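Local coordinates for L-asparaginase I (Vibrio cholerae, PDB 2OCD), which probably catalyses the hydrolysis of L-asparagine to L-aspartate and ammonium, working as a homotetramer, at residues B[90-95]-B[161-166]; B[149-154]-B[168-173]; B[213-218]-B[239-244]; B[269-274]-B[299-304]. One frame throughout, in Å; residues are numbered along the deposited sequence.

Contact 1: B[90-95]-B[161-166]; sequences GTDTMA and SRKSHA. With ACT (acetate ion), chain G.
S161 and R162 meet the first turn of helix 94-104 at A95, whose methyl CB lies 3.6 Å from S161 O and 3.9 Å from R162 CA. A95 CB meets backbone atoms alone here: the S161 hydroxyl is hydrogen-bonded to R157 O, and R162 sets out away from helix 94-104, with NH1 in a salt bridge to E304. K163 does the rest. Its CG stands anti to the backbone N (chi1 -165°) and the chain continues extended, passing T91 O with CD at 3.5 Å. The ammonium then serves two side chains, with a salt bridge from NZ to D92 OD2 at 2.8 Å and a hydrogen bond from NZ to T91 OG1 at 3.3 Å; K163 and T91 cross at about a right angle. T91 is a predicted active-site residue, and T91 and D92 are both predicted to bind the substrate, so this group is consistent with the Thr-Lys-Asp triad of bacterial asparaginases. D92 leaves its backbone heading away from the strand, yet OD2 comes back to NZ, while OD1 takes a hydrogen bond from N247 of the second subunit. An acetate, probably from the crystallisation liquor, accepts a weak bond from D92 N to OXT (3.3 Å). Beyond K163, A171 pairs with two residues, S164 and H165, a classic beta bulge, and H165 and A166 pair in parallel with a strand of the second subunit.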
loop_
_atom_site.group_PDB
_atom_site.type_symbol
_atom_site.label_atom_id
_atom_site.label_comp_id
_atom_site.label_asym_id
_atom_site.label_seq_id
_atom_site.Cartn_x
_atom_site.Cartn_y
_atom_site.Cartn_z
ATOM N N GLY B 90 -21.316 15.404 11.532
ATOM C CA GLY B 90 -21.343 13.970 11.541
ATOM C C GLY B 90 -20.891 13.443 10.185
ATOM O O GLY B 90 -21.100 14.099 9.162
ATOM N N THR B 91 -20.304 12.242 10.194
ATOM C CA THR B 91 -19.695 11.672 9.002
ATOM C C THR B 91 -20.698 11.167 7.950
ATOM O O THR B 91 -20.367 11.125 6.762
ATOM C CB THR B 91 -18.679 10.501 9.320
ATOM O OG1 THR B 91 -19.371 9.474 10.025
ATOM C CG2 THR B 91 -17.474 10.977 10.137
ATOM N N ASP B 92 -21.890 10.741 8.330
ATOM C CA ASP B 92 -22.717 10.079 7.299
ATOM C C ASP B 92 -22.889 10.925 6.024
ATOM O O ASP B 92 -22.885 10.379 4.924
ATOM C CB ASP B 92 -24.082 9.664 7.852
ATOM C CG ASP B 92 -23.992 8.466 8.798
ATOM O OD1 ASP B 92 -24.984 8.204 9.528
ATOM O OD2 ASP B 92 -22.939 7.789 8.826
ATOM N N THR B 93 -23.060 12.234 6.163
ATOM C CA THR B 93 -23.316 13.062 5.011
ATOM C C THR B 93 -22.350 14.239 4.937
ATOM O O THR B 93 -22.565 15.206 4.231
ATOM C CB THR B 93 -24.751 13.577 4.976
ATOM O OG1 THR B 93 -24.939 14.468 6.061
ATOM C CG2 THR B 93 -25.769 12.432 5.037
HETATM N N MSE B 94 -21.236 14.097 5.617
HETATM C CA MSE B 94 -20.226 15.088 5.630
HETATM C C MSE B 94 -19.793 15.436 4.226
HETATM O O MSE B 94 -19.488 16.589 3.980
HETATM C CB MSE B 94 -19.051 14.584 6.417
HETATM C CG MSE B 94 -17.951 15.541 6.490
HETATM SE SE MSE B 94 -16.687 14.913 7.836
HETATM C CE MSE B 94 -15.276 14.261 6.735
ATOM N N ALA B 95 -19.747 14.455 3.316
ATOM C CA ALA B 95 -19.299 14.705 1.922
ATOM C C ALA B 95 -20.324 15.462 1.124
ATOM O O ALA B 95 -19.963 16.265 0.257
ATOM C CB ALA B 95 -18.912 13.435 1.190
ATOM N N SER B 161 -14.763 14.526 -2.576
ATOM C CA SER B 161 -14.708 13.554 -1.506
ATOM C C SER B 161 -15.879 12.634 -1.429
ATOM O O SER B 161 -16.964 12.973 -1.824
ATOM C CB SER B 161 -14.530 14.279 -0.154
ATOM O OG SER B 161 -13.165 14.701 -0.043
ATOM N N ARG B 162 -15.640 11.451 -0.912
ATOM C CA ARG B 162 -16.729 10.649 -0.443
ATOM C C ARG B 162 -16.344 9.653 0.622
ATOM O O ARG B 162 -15.189 9.309 0.769
ATOM C CB ARG B 162 -17.460 9.975 -1.586
ATOM C CG ARG B 162 -16.595 9.340 -2.669
ATOM C CD ARG B 162 -17.212 9.546 -4.063
ATOM N NE ARG B 162 -17.876 8.357 -4.610
ATOM C CZ ARG B 162 -19.033 7.818 -4.202
ATOM N NH1 ARG B 162 -19.749 8.310 -3.175
ATOM N NH2 ARG B 162 -19.475 6.740 -4.839
ATOM N N LYS B 163 -17.361 9.235 1.371
ATOM C CA LYS B 163 -17.221 8.235 2.406
ATOM C C LYS B 163 -17.140 6.865 1.772
ATOM O O LYS B 163 -18.128 6.284 1.345
ATOM C CB LYS B 163 -18.363 8.288 3.418
ATOM C CG LYS B 163 -18.071 7.496 4.718
ATOM C CD LYS B 163 -18.942 8.003 5.864
ATOM C CE LYS B 163 -19.165 6.995 6.977
ATOM N NZ LYS B 163 -20.415 7.335 7.767
ATOM N N SER B 164 -15.922 6.364 1.751
ATOM C CA SER B 164 -15.573 5.148 1.052
ATOM C C SER B 164 -15.739 3.951 1.974
ATOM O O SER B 164 -16.020 2.833 1.497
ATOM C CB SER B 164 -14.116 5.256 0.603
ATOM O OG SER B 164 -13.281 5.599 1.696
ATOM N N HIS B 165 -15.572 4.182 3.281
ATOM C CA HIS B 165 -15.599 3.080 4.240
ATOM C C HIS B 165 -16.417 3.460 5.479
ATOM O O HIS B 165 -16.330 4.594 5.963
ATOM C CB HIS B 165 -14.167 2.673 4.615
ATOM C CG HIS B 165 -14.043 1.295 5.203
ATOM N ND1 HIS B 165 -13.037 0.427 4.839
ATOM C CD2 HIS B 165 -14.766 0.652 6.156
ATOM C CE1 HIS B 165 -13.149 -0.693 5.536
ATOM N NE2 HIS B 165 -14.193 -0.584 6.340
ATOM N N ALA B 166 -17.221 2.514 5.970
ATOM C CA ALA B 166 -18.022 2.721 7.174
ATOM C C ALA B 166 -18.106 1.441 7.982
ATOM O O ALA B 166 -18.649 0.431 7.502
ATOM C CB ALA B 166 -19.394 3.161 6.809
HETATM C C ACT G . -23.560 10.565 12.428
HETATM O O ACT G . -23.097 11.148 13.457
HETATM O OXT ACT G . -22.751 10.342 11.499
HETATM C CH3 ACT G . -25.002 10.134 12.284
#

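Contact 2: B[149-154]-B[168-173]; sequences LFFNNR and GFSAFS
The N152 amide clasps the backbone on both flanks of A171. Its OD1 accepts from F172 N at 3.0 Å, a fairly straight bond (162° at the hydrogen). Its ND2 gives a weak hydrogen bond to S170 O at 3.3 Å, and A171 CB lies 3.4 Å from ND2. The first torsion (chi1 -44°) sets CG of N152 beside its own backbone N, anti to the carbonyl carbon; both ends of the one amide are used, satisfying a backbone N-H and a backbone C=O. R154 reaches the same strand, NH1 lying 2.7 Å from F172 O, near the guanidinium plane, while N152 CB sits over one face of that group, toward the rim. The chain is brought round by a type I' turn, F151 and R154 exchanging N-H and C=O in both directions. Among the apolar groups, F172 points a ring edge at the face of F151 (T-shaped, centroids 5.1 Å apart, planes at 72°). L149 CD2 lies over the F172 face in a CH-pi contact, 4.2 Å from the centroid. The hairpin of strands 147-151 and 154-157 packs on strand 171-173, the partner of strand 162-166, with M94 of helix 94-104 touching L149, F151 and F172, and N131 of helix 127-141 against F151.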
loop_
_atom_site.group_PDB
_atom_site.type_symbol
_atom_site.label_atom_id
_atom_site.label_comp_id
_atom_site.label_asym_id
_atom_site.label_seq_id
_atom_site.Cartn_x
_atom_site.Cartn_y
_atom_site.Cartn_z
ATOM N N LEU B 149 -11.993 18.938 3.381
ATOM C CA LEU B 149 -12.533 17.877 4.265
ATOM C C LEU B 149 -11.361 17.158 4.876
ATOM O O LEU B 149 -10.503 16.624 4.159
ATOM C CB LEU B 149 -13.453 16.913 3.493
ATOM C CG LEU B 149 -14.262 15.830 4.237
ATOM C CD1 LEU B 149 -15.560 15.381 3.503
ATOM C CD2 LEU B 149 -13.480 14.580 4.523
ATOM N N PHE B 150 -11.290 17.172 6.194
ATOM C CA PHE B 150 -10.157 16.586 6.838
ATOM C C PHE B 150 -10.553 15.290 7.565
ATOM O O PHE B 150 -11.471 15.300 8.416
ATOM C CB PHE B 150 -9.528 17.616 7.759
ATOM C CG PHE B 150 -8.250 17.172 8.362
ATOM C CD1 PHE B 150 -7.118 17.008 7.580
ATOM C CD2 PHE B 150 -8.150 16.940 9.690
ATOM C CE1 PHE B 150 -5.907 16.578 8.133
ATOM C CE2 PHE B 150 -6.941 16.515 10.226
ATOM C CZ PHE B 150 -5.842 16.329 9.446
ATOM N N PHE B 151 -9.898 14.183 7.187
ATOM C CA PHE B 151 -10.106 12.883 7.826
ATOM C C PHE B 151 -8.960 11.936 7.467
ATOM O O PHE B 151 -8.308 12.119 6.420
ATOM C CB PHE B 151 -11.446 12.276 7.404
ATOM C CG PHE B 151 -12.252 11.654 8.539
ATOM C CD1 PHE B 151 -13.036 12.447 9.362
ATOM C CD2 PHE B 151 -12.271 10.275 8.727
ATOM C CE1 PHE B 151 -13.814 11.874 10.379
ATOM C CE2 PHE B 151 -13.043 9.667 9.720
ATOM C CZ PHE B 151 -13.824 10.461 10.548
ATOM N N ASN B 152 -8.724 10.937 8.319
ATOM C CA ASN B 152 -7.638 9.981 8.100
ATOM C C ASN B 152 -6.334 10.730 7.778
ATOM O O ASN B 152 -5.680 10.412 6.818
ATOM C CB ASN B 152 -7.968 9.001 6.937
ATOM C CG ASN B 152 -9.431 8.446 6.984
ATOM O OD1 ASN B 152 -10.331 8.933 6.262
ATOM N ND2 ASN B 152 -9.662 7.430 7.818
ATOM N N ASN B 153 -6.009 11.798 8.503
ATOM C CA ASN B 153 -4.748 12.530 8.305
ATOM C C ASN B 153 -4.519 13.162 6.930
ATOM O O ASN B 153 -3.389 13.493 6.543
ATOM C CB ASN B 153 -3.550 11.647 8.636
ATOM C CG ASN B 153 -3.605 11.110 10.027
ATOM O OD1 ASN B 153 -3.833 11.845 10.989
ATOM N ND2 ASN B 153 -3.409 9.810 10.154
ATOM N N ARG B 154 -5.585 13.375 6.193
ATOM C CA ARG B 154 -5.442 14.002 4.881
ATOM C C ARG B 154 -6.533 15.038 4.622
ATOM O O ARG B 154 -7.643 14.924 5.135
ATOM C CB ARG B 154 -5.385 12.950 3.801
ATOM C CG ARG B 154 -6.692 12.295 3.441
ATOM C CD ARG B 154 -6.498 11.191 2.354
ATOM N NE ARG B 154 -6.032 9.942 2.980
ATOM C CZ ARG B 154 -6.811 8.932 3.389
ATOM N NH1 ARG B 154 -8.118 8.942 3.210
ATOM N NH2 ARG B 154 -6.259 7.901 3.981
ATOM N N GLY B 168 -15.899 -0.154 11.931
ATOM C CA GLY B 168 -14.820 0.253 12.846
ATOM C C GLY B 168 -13.819 1.204 12.191
ATOM O O GLY B 168 -13.271 2.096 12.851
ATOM N N PHE B 169 -13.585 1.032 10.891
ATOM C CA PHE B 169 -12.599 1.837 10.187
ATOM C C PHE B 169 -13.244 2.738 9.127
ATOM O O PHE B 169 -13.095 2.511 7.934
ATOM C CB PHE B 169 -11.547 0.909 9.560
ATOM C CG PHE B 169 -10.520 1.632 8.709
ATOM C CD1 PHE B 169 -9.943 2.834 9.155
ATOM C CD2 PHE B 169 -10.144 1.118 7.451
ATOM C CE1 PHE B 169 -9.002 3.516 8.359
ATOM C CE2 PHE B 169 -9.206 1.780 6.653
ATOM C CZ PHE B 169 -8.630 2.988 7.107
ATOM N N SER B 170 -13.951 3.764 9.568
ATOM C CA SER B 170 -14.574 4.715 8.657
ATOM C C SER B 170 -13.575 5.730 8.053
ATOM O O SER B 170 -12.600 6.106 8.689
ATOM C CB SER B 170 -15.732 5.425 9.365
ATOM O OG SER B 170 -15.765 6.788 9.034
ATOM N N ALA B 171 -13.829 6.173 6.826
ATOM C CA ALA B 171 -12.822 6.873 6.075
ATOM C C ALA B 171 -13.361 7.617 4.854
ATOM O O ALA B 171 -14.414 7.294 4.324
ATOM C CB ALA B 171 -11.771 5.886 5.638
ATOM N N PHE B 172 -12.606 8.595 4.386
ATOM C CA PHE B 172 -12.969 9.339 3.183
ATOM C C PHE B 172 -11.811 9.350 2.181
ATOM O O PHE B 172 -10.680 9.556 2.573
ATOM C CB PHE B 172 -13.301 10.777 3.513
ATOM C CG PHE B 172 -14.518 10.940 4.360
ATOM C CD1 PHE B 172 -15.736 11.276 3.794
ATOM C CD2 PHE B 172 -14.446 10.794 5.735
ATOM C CE1 PHE B 172 -16.869 11.430 4.570
ATOM C CE2 PHE B 172 -15.560 10.933 6.516
ATOM C CZ PHE B 172 -16.787 11.246 5.928
ATOM N N SER B 173 -12.124 9.192 0.895
ATOM C CA SER B 173 -11.161 9.383 -0.219
ATOM C C SER B 173 -11.679 10.353 -1.283
ATOM O O SER B 173 -12.904 10.597 -1.394
ATOM C CB SER B 173 -10.958 8.074 -0.935
ATOM O OG SER B 173 -12.249 7.600 -1.210
#

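Contact 3: B[213-218]-B[239-244]; sequences IGVITM and ILLTFG
G214, I216 and M218 meet I239 and L241 through four backbone hydrogen bonds that lace strands 213-217 and 239-242 together in parallel. I239 N donates to G214 O at 2.9 Å. I239 O in turn accepts from I216 N at 2.8 Å. One step on, L241 N gives its hydrogen to I216 O at 2.7 Å. The ladder finishes with M218 N on L241 O at 3.1 Å.

Apolar packing divides by sheet face. On the face of I239 and L241, the L241 methyl CD1 touches V215 CG1 at 3.9 Å and also reaches T217 OG1. On the other, I216 and L240 lie side by side pointing the same way, their CD1 atoms 3.6 Å apart. In M218, a selenomethionine, chi2 (-79°) turns SE back, and CE lies 3.5 Å from L240 CG. Past the strand end the F243 ring brings CZ to 3.9 Å from M218 CB.

T242 OG1 is hydrogen-bonded to N270 of the next strand, and V215, T217 and L241 pack on the second subunit. With helix 224-231 between the two strands in sequence, this is the beta-alpha-beta unit at the start of the parallel C-terminal sheet.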
loop_
_atom_site.group_PDB
_atom_site.type_symbol
_atom_site.label_atom_id
_atom_site.label_comp_id
_atom_site.label_asym_id
_atom_site.label_seq_id
_atom_site.Cartn_x
_atom_site.Cartn_y
_atom_site.Cartn_z
ATOM N N ILE B 213 -34.378 15.643 -7.721
ATOM C CA ILE B 213 -33.369 15.066 -8.582
ATOM C C ILE B 213 -33.527 13.566 -8.514
ATOM O O ILE B 213 -33.464 12.996 -7.438
ATOM C CB ILE B 213 -31.966 15.483 -8.098
ATOM C CG1 ILE B 213 -31.817 17.013 -8.198
ATOM C CG2 ILE B 213 -30.854 14.802 -8.914
ATOM C CD1 ILE B 213 -30.621 17.567 -7.441
ATOM N N GLY B 214 -33.740 12.931 -9.661
ATOM C CA GLY B 214 -33.739 11.468 -9.752
ATOM C C GLY B 214 -32.337 10.931 -9.929
ATOM O O GLY B 214 -31.478 11.614 -10.465
ATOM N N VAL B 215 -32.088 9.715 -9.455
ATOM C CA VAL B 215 -30.788 9.072 -9.616
ATOM C C VAL B 215 -30.930 7.619 -10.079
ATOM O O VAL B 215 -31.396 6.800 -9.304
ATOM C CB VAL B 215 -30.055 9.095 -8.282
ATOM C CG1 VAL B 215 -28.642 8.498 -8.426
ATOM C CG2 VAL B 215 -30.020 10.497 -7.744
ATOM N N ILE B 216 -30.520 7.284 -11.308
ATOM C CA ILE B 216 -30.679 5.909 -11.840
ATOM C C ILE B 216 -29.330 5.189 -11.951
ATOM O O ILE B 216 -28.360 5.741 -12.495
ATOM C CB ILE B 216 -31.274 5.860 -13.275
ATOM C CG1 ILE B 216 -32.524 6.696 -13.432
ATOM C CG2 ILE B 216 -31.684 4.443 -13.688
ATOM C CD1 ILE B 216 -32.907 6.880 -14.940
ATOM N N THR B 217 -29.309 3.958 -11.444
ATOM C CA THR B 217 -28.195 3.046 -11.541
ATOM C C THR B 217 -28.594 2.025 -12.605
ATOM O O THR B 217 -29.533 1.257 -12.433
ATOM C CB THR B 217 -27.938 2.277 -10.229
ATOM O OG1 THR B 217 -27.910 3.188 -9.118
ATOM C CG2 THR B 217 -26.604 1.504 -10.322
HETATM N N MSE B 218 -27.852 1.996 -13.697
HETATM C CA MSE B 218 -28.174 1.071 -14.734
HETATM C C MSE B 218 -27.729 -0.298 -14.249
HETATM O O MSE B 218 -26.734 -0.434 -13.564
HETATM C CB MSE B 218 -27.436 1.409 -16.008
HETATM C CG MSE B 218 -27.687 2.768 -16.517
HETATM SE SE MSE B 218 -29.355 2.973 -17.450
HETATM C CE MSE B 218 -28.960 4.614 -18.430
ATOM N N ILE B 239 -29.532 12.076 -12.497
ATOM C CA ILE B 239 -28.176 11.539 -12.572
ATOM C C ILE B 239 -28.218 10.060 -13.020
ATOM O O ILE B 239 -28.863 9.223 -12.429
ATOM C CB ILE B 239 -27.426 11.680 -11.217
ATOM C CG1 ILE B 239 -27.373 13.148 -10.803
ATOM C CG2 ILE B 239 -25.997 11.120 -11.300
ATOM C CD1 ILE B 239 -26.814 13.334 -9.385
ATOM N N LEU B 240 -27.472 9.772 -14.072
ATOM C CA LEU B 240 -27.434 8.464 -14.670
ATOM C C LEU B 240 -26.114 7.833 -14.346
ATOM O O LEU B 240 -25.131 8.324 -14.825
ATOM C CB LEU B 240 -27.519 8.667 -16.143
ATOM C CG LEU B 240 -28.356 7.748 -16.972
ATOM C CD1 LEU B 240 -29.807 7.793 -16.481
ATOM C CD2 LEU B 240 -28.148 8.310 -18.404
ATOM N N LEU B 241 -26.096 6.783 -13.506
ATOM C CA LEU B 241 -24.866 6.099 -13.131
ATOM C C LEU B 241 -24.710 4.944 -14.140
ATOM O O LEU B 241 -25.471 3.959 -14.136
ATOM C CB LEU B 241 -24.902 5.622 -11.665
ATOM C CG LEU B 241 -25.374 6.591 -10.547
ATOM C CD1 LEU B 241 -25.871 5.916 -9.234
ATOM C CD2 LEU B 241 -24.311 7.662 -10.200
ATOM N N THR B 242 -23.744 5.080 -15.036
ATOM C CA THR B 242 -23.578 4.132 -16.135
ATOM C C THR B 242 -22.318 3.289 -15.924
ATOM O O THR B 242 -21.574 3.526 -14.956
ATOM C CB THR B 242 -23.507 4.855 -17.479
ATOM O OG1 THR B 242 -22.362 5.702 -17.496
ATOM C CG2 THR B 242 -24.800 5.701 -17.759
ATOM N N PHE B 243 -22.081 2.335 -16.838
ATOM C CA PHE B 243 -20.877 1.455 -16.786
ATOM C C PHE B 243 -19.582 1.986 -17.389
ATOM O O PHE B 243 -19.553 2.739 -18.369
ATOM C CB PHE B 243 -21.127 0.119 -17.471
ATOM C CG PHE B 243 -22.509 -0.431 -17.247
ATOM C CD1 PHE B 243 -22.903 -0.849 -16.001
ATOM C CD2 PHE B 243 -23.399 -0.534 -18.287
ATOM C CE1 PHE B 243 -24.168 -1.366 -15.796
ATOM C CE2 PHE B 243 -24.638 -1.076 -18.077
ATOM C CZ PHE B 243 -25.013 -1.500 -16.830
ATOM N N GLY B 244 -18.499 1.482 -16.821
ATOM C CA GLY B 244 -17.153 1.871 -17.216
ATOM C C GLY B 244 -17.124 3.343 -17.589
ATOM O O GLY B 244 -17.455 4.197 -16.773
#

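Contact 4: B[269-274]-B[299-304]; sequences VNLTQC and YDMTPE
L271 and M301 each hold CG anti to their own carbonyl carbon (chi1 -59° and -87°), and the two side chains cross at about a right angle, L271 CD2 coming 3.9 Å from M301 CB. The other L271 branch goes to the helix start, CD1 lying 3.6 Å from P303 CA. A bend at chi3 (-74°) places CE of M301, a selenomethionine, which rests loosely on V269 CG2 at 4.4 Å. The leucine fits against M301, T302 and the first residue of helix 303-315, the helix that lies on the parallel sheet of strands 213-217, 237-242, 267-272 and 296-297 in an alpha/beta arrangement. T302 is the N-cap residue of this helix, its OG1 accepting from A305 N.

Polar links between the segments run through a water. It accepts from T272 N at 3.1 Å and donates to Y299 O at 2.6 Å, with a weak third bond to M301 O at 3.4 Å, so three backbone groups share one molecule. Just beyond, T272 OG1 accepts from C274 N at 3.3 Å to form an ST turn. N270 sends its amide elsewhere, to T242 and to G246 O. T302 and P303 also pack against R162 of strand 162-166.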
loop_
_atom_site.group_PDB
_atom_site.type_symbol
_atom_site.label_atom_id
_atom_site.label_comp_id
_atom_site.label_asym_id
_atom_site.label_seq_id
_atom_site.Cartn_x
_atom_site.Cartn_y
_atom_site.Cartn_z
ATOM N N VAL B 269 -27.513 13.986 -16.537
ATOM C CA VAL B 269 -26.077 14.016 -16.403
ATOM C C VAL B 269 -25.629 12.586 -16.259
ATOM O O VAL B 269 -26.259 11.789 -15.563
ATOM C CB VAL B 269 -25.638 14.863 -15.178
ATOM C CG1 VAL B 269 -26.228 14.329 -13.906
ATOM C CG2 VAL B 269 -24.076 14.982 -15.068
ATOM N N ASN B 270 -24.560 12.261 -16.966
ATOM C CA ASN B 270 -24.079 10.918 -17.002
ATOM C C ASN B 270 -22.818 10.801 -16.129
ATOM O O ASN B 270 -21.813 11.366 -16.497
ATOM C CB ASN B 270 -23.820 10.547 -18.478
ATOM C CG ASN B 270 -23.144 9.178 -18.653
ATOM O OD1 ASN B 270 -23.072 8.342 -17.695
ATOM N ND2 ASN B 270 -22.637 8.941 -19.862
ATOM N N LEU B 271 -22.887 10.112 -14.982
ATOM C CA LEU B 271 -21.693 9.777 -14.190
ATOM C C LEU B 271 -21.375 8.293 -14.270
ATOM O O LEU B 271 -22.251 7.501 -14.512
ATOM C CB LEU B 271 -21.909 10.031 -12.729
ATOM C CG LEU B 271 -22.272 11.381 -12.149
ATOM C CD1 LEU B 271 -22.078 11.249 -10.639
ATOM C CD2 LEU B 271 -21.396 12.497 -12.689
ATOM N N THR B 272 -20.139 7.892 -14.017
ATOM C CA THR B 272 -19.809 6.459 -13.970
ATOM C C THR B 272 -20.185 5.791 -12.618
ATOM O O THR B 272 -20.041 6.394 -11.570
ATOM C CB THR B 272 -18.301 6.235 -14.304
ATOM O OG1 THR B 272 -18.048 4.837 -14.521
ATOM C CG2 THR B 272 -17.375 6.810 -13.193
ATOM N N GLN B 273 -20.691 4.559 -12.640
ATOM C CA GLN B 273 -20.858 3.793 -11.401
ATOM C C GLN B 273 -19.509 3.209 -10.899
ATOM O O GLN B 273 -19.406 2.836 -9.752
ATOM C CB GLN B 273 -22.022 2.776 -11.456
ATOM C CG GLN B 273 -21.893 1.587 -12.387
ATOM C CD GLN B 273 -23.253 0.841 -12.681
ATOM O OE1 GLN B 273 -24.245 1.435 -13.148
ATOM N NE2 GLN B 273 -23.261 -0.464 -12.438
ATOM N N CYS B 274 -18.450 3.220 -11.712
ATOM C CA CYS B 274 -17.067 2.961 -11.198
ATOM C C CYS B 274 -16.552 3.975 -10.172
ATOM O O CYS B 274 -16.960 5.132 -10.206
ATOM C CB CYS B 274 -16.101 2.987 -12.343
ATOM S SG CYS B 274 -16.395 1.630 -13.360
ATOM N N TYR B 299 -18.105 13.850 -16.400
ATOM C CA TYR B 299 -16.693 13.535 -16.382
ATOM C C TYR B 299 -16.404 12.649 -15.157
ATOM O O TYR B 299 -16.979 11.545 -15.067
ATOM C CB TYR B 299 -15.890 14.857 -16.436
ATOM C CG TYR B 299 -16.226 15.681 -17.676
ATOM C CD1 TYR B 299 -15.494 15.519 -18.882
ATOM C CD2 TYR B 299 -17.300 16.560 -17.679
ATOM C CE1 TYR B 299 -15.846 16.212 -20.050
ATOM C CE2 TYR B 299 -17.631 17.271 -18.812
ATOM C CZ TYR B 299 -16.906 17.095 -20.000
ATOM O OH TYR B 299 -17.233 17.829 -21.131
ATOM N N ASP B 300 -15.581 13.134 -14.213
ATOM C CA ASP B 300 -15.165 12.350 -12.999
ATOM C C ASP B 300 -15.766 12.847 -11.688
ATOM O O ASP B 300 -15.119 12.759 -10.639
ATOM C CB ASP B 300 -13.618 12.275 -12.839
ATOM C CG ASP B 300 -12.928 13.636 -12.749
ATOM O OD1 ASP B 300 -13.540 14.728 -12.936
ATOM O OD2 ASP B 300 -11.706 13.612 -12.513
HETATM N N MSE B 301 -16.985 13.383 -11.748
HETATM C CA MSE B 301 -17.602 13.923 -10.571
HETATM C C MSE B 301 -18.039 12.794 -9.690
HETATM O O MSE B 301 -18.433 11.780 -10.155
HETATM C CB MSE B 301 -18.814 14.776 -10.921
HETATM C CG MSE B 301 -18.455 16.210 -11.214
HETATM SE SE MSE B 301 -19.977 17.467 -11.135
HETATM C CE MSE B 301 -20.865 16.941 -12.827
ATOM N N THR B 302 -17.918 12.989 -8.389
ATOM C CA THR B 302 -18.615 12.167 -7.409
ATOM C C THR B 302 -20.157 12.450 -7.520
ATOM O O THR B 302 -20.603 13.495 -8.052
ATOM C CB THR B 302 -18.117 12.492 -6.041
ATOM O OG1 THR B 302 -18.456 13.857 -5.743
ATOM C CG2 THR B 302 -16.610 12.306 -5.992
ATOM N N PRO B 303 -20.962 11.466 -7.178
ATOM C CA PRO B 303 -22.401 11.657 -7.042
ATOM C C PRO B 303 -22.714 12.836 -6.183
ATOM O O PRO B 303 -23.602 13.642 -6.523
ATOM C CB PRO B 303 -22.854 10.409 -6.287
ATOM C CG PRO B 303 -21.849 9.305 -6.787
ATOM C CD PRO B 303 -20.546 10.059 -7.003
ATOM N N GLU B 304 -21.965 12.944 -5.091
ATOM C CA GLU B 304 -22.193 14.002 -4.140
ATOM C C GLU B 304 -21.837 15.363 -4.740
ATOM O O GLU B 304 -22.606 16.300 -4.581
ATOM C CB GLU B 304 -21.584 13.712 -2.745
ATOM C CG GLU B 304 -20.316 12.900 -2.753
ATOM C CD GLU B 304 -20.490 11.366 -2.786
ATOM O OE1 GLU B 304 -20.693 10.725 -1.709
ATOM O OE2 GLU B 304 -20.307 10.810 -3.892
HETATM O O HOH W 1 -18.447 10.414 -13.303
#

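Overall arrangement
Contacts 1 and 2 belong to the N-terminal asparaginase family part and contacts 3 and 4 to the C-terminal one. The segments of contacts 1 and 2 alternate along the chain; contacts 3 and 4 follow in series. Contacts 1 and 2 lie about 8 Å apart between centres, joined by the two-stranded sheet 162-166/171-173 and by M94; F151 and F172 pack beside T91 and M94. Contacts 3 and 4 are also about 8 Å apart between centres, sharing the parallel sheet in which 237-242 neighbours 267-272. Contact 4, about 16 Å from contact 1 between centres, bridges the halves through R162 and E304. Contacts 1, 3 and 4 all touch the second subunit, tying the site region to the assembly.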